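Local coordinates for phosphotyrosine protein phosphatase (Vibrio cholerae serotype O1, PDB 5Z3M) that probably removes phosphate from phosphotyrosine in proteins, as a member of the low molecular weight tyrosine phosphatase family, at residues R118-V123 against A138-S143. Numbering follows the deposited sequence.
Sequences RQEKEV and ALLIES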
# COMPACT_ATOMS: atom_id res chain seq x y z
N ARG A 118 2.69 -24.64 -17.62
CA ARG A 118 4.12 -24.42 -17.77
C ARG A 118 4.93 -25.39 -16.91
O ARG A 118 4.40 -25.99 -15.97
CB ARG A 118 4.44 -22.96 -17.41
CG ARG A 118 3.62 -21.93 -18.20
CD ARG A 118 3.87 -20.50 -17.79
NE ARG A 118 5.23 -20.07 -18.09
CZ ARG A 118 6.20 -20.00 -17.19
NH1 ARG A 118 5.95 -20.32 -15.93
NH2 ARG A 118 7.41 -19.61 -17.55
N GLN A 119 6.22 -25.53 -17.24
CA GLN A 119 7.16 -26.35 -16.47
C GLN A 119 7.14 -25.99 -14.99
O GLN A 119 7.46 -26.80 -14.12
CB GLN A 119 8.57 -26.18 -17.05
CG GLN A 119 9.66 -26.99 -16.37
CD GLN A 119 10.90 -27.13 -17.23
OE1 GLN A 119 10.86 -26.86 -18.43
NE2 GLN A 119 12.00 -27.54 -16.63
N GLU A 120 6.74 -24.75 -14.71
CA GLU A 120 6.61 -24.26 -13.35
C GLU A 120 5.24 -24.57 -12.74
O GLU A 120 4.21 -24.25 -13.32
CB GLU A 120 6.85 -22.75 -13.31
CG GLU A 120 7.83 -22.24 -14.34
CD GLU A 120 9.24 -22.74 -14.12
OE1 GLU A 120 10.06 -22.61 -15.05
OE2 GLU A 120 9.52 -23.26 -13.02
N LYS A 121 5.26 -25.19 -11.57
CA LYS A 121 4.05 -25.50 -10.81
C LYS A 121 4.12 -24.82 -9.45
O LYS A 121 3.10 -24.42 -8.88
CB LYS A 121 3.90 -27.02 -10.65
CG LYS A 121 3.52 -27.73 -11.93
CD LYS A 121 2.10 -27.39 -12.32
CE LYS A 121 1.86 -27.58 -13.81
NZ LYS A 121 0.44 -27.32 -14.16
N GLU A 122 5.34 -24.70 -8.94
CA GLU A 122 5.62 -23.93 -7.73
C GLU A 122 6.35 -22.63 -8.07
O GLU A 122 7.05 -22.53 -9.08
CB GLU A 122 6.47 -24.73 -6.74
CG GLU A 122 5.75 -25.83 -5.97
CD GLU A 122 6.71 -26.68 -5.16
OE1 GLU A 122 7.10 -27.76 -5.64
OE2 GLU A 122 7.07 -26.27 -4.04
N VAL A 123 6.20 -21.66 -7.18
CA VAL A 123 7.02 -20.46 -7.19
C VAL A 123 8.05 -20.61 -6.08
O VAL A 123 7.69 -20.65 -4.91
CB VAL A 123 6.18 -19.19 -6.99
CG1 VAL A 123 7.07 -17.97 -6.85
CG2 VAL A 123 5.22 -19.01 -8.15
N ALA A 138 9.36 -12.27 -10.08
CA ALA A 138 8.29 -11.36 -10.43
C ALA A 138 7.65 -11.76 -11.76
O ALA A 138 6.45 -11.63 -11.93
CB ALA A 138 8.80 -9.93 -10.49
N LEU A 139 8.47 -12.26 -12.68
CA LEU A 139 7.98 -12.71 -13.98
C LEU A 139 7.19 -14.02 -13.89
O LEU A 139 6.14 -14.16 -14.51
CB LEU A 139 9.15 -12.87 -14.95
CG LEU A 139 9.50 -11.58 -15.69
CD1 LEU A 139 10.91 -11.61 -16.25
CD2 LEU A 139 8.49 -11.32 -16.79
N LEU A 140 7.71 -14.98 -13.13
CA LEU A 140 7.00 -16.24 -12.89
C LEU A 140 5.63 -15.96 -12.31
O LEU A 140 4.61 -16.45 -12.81
CB LEU A 140 7.81 -17.15 -11.96
CG LEU A 140 7.16 -18.48 -11.57
CD1 LEU A 140 6.62 -19.19 -12.81
CD2 LEU A 140 8.14 -19.35 -10.79
N ILE A 141 5.60 -15.15 -11.25
CA ILE A 141 4.35 -14.75 -10.63
C ILE A 141 3.50 -13.93 -11.62
O ILE A 141 2.28 -14.08 -11.65
CB ILE A 141 4.62 -13.96 -9.33
CG1 ILE A 141 5.00 -14.93 -8.21
CG2 ILE A 141 3.39 -13.17 -8.92
CD1 ILE A 141 6.01 -14.39 -7.23
N GLU A 142 4.15 -13.11 -12.44
CA GLU A 142 3.45 -12.30 -13.44
C GLU A 142 2.73 -13.16 -14.47
O GLU A 142 1.61 -12.85 -14.87
CB GLU A 142 4.43 -11.36 -14.15
CG GLU A 142 3.79 -10.28 -15.01
CD GLU A 142 4.81 -9.32 -15.59
OE1 GLU A 142 5.86 -9.12 -14.95
OE2 GLU A 142 4.57 -8.78 -16.68
N SER A 143 3.39 -14.22 -14.91
CA SER A 143 2.81 -15.12 -15.89
C SER A 143 1.65 -15.90 -15.29
O SER A 143 0.61 -16.06 -15.93
CB SER A 143 3.87 -16.08 -16.44
OG SER A 143 4.43 -16.87 -15.41
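Arg118 reaches the flank of helix 131-155 with its guanidinium, NH1 lying 3.4 Å from Leu140 CD1. In this low molecular weight phosphatase fold, a parallel four-stranded sheet of order 2-1-3-4 flanked by helices, residues 118-123 belong to the loop that follows the edge strand 109-111 and pass over the last helix. A bend at chi3 (66°) turns the Arg118 guanidinium toward the helix, and Ser143 OG lies 3.8 Å above one face, offset toward the rim and not hydrogen-bonded to it. Glu120 adds its aliphatic part alone to the contact: CB and CG both pack on Leu140 CD1, CB at 3.6 Å, while Leu113, earlier in the same loop, touches both side chains. Further on, Glu122 directs its CB away from the helix and its OE2 accepts a hydrogen bond from Arg91 N, but its carbonyl O sits 3.8 Å from Leu140 CD2. Val123 makes the apolar contact with both Leu140 and Ile141, Leu140 giving up the most surface. Val123 CG2 meets Leu140 CD2 at 4.0 Å, the two side chains running past each other in opposite directions; Val123 CG1, anti to the backbone N (chi1 174°), meets Ile141 CD1 at 3.8 Å. Val123 and Ile141 also touch Arg18, a predicted active-site residue, so this packing borders the probable catalytic pocket. Within the helix, Ser143 OG turns back and donates a 2.6 Å hydrogen bond to Leu140 O, the donor standing 28° out of the carbonyl plane.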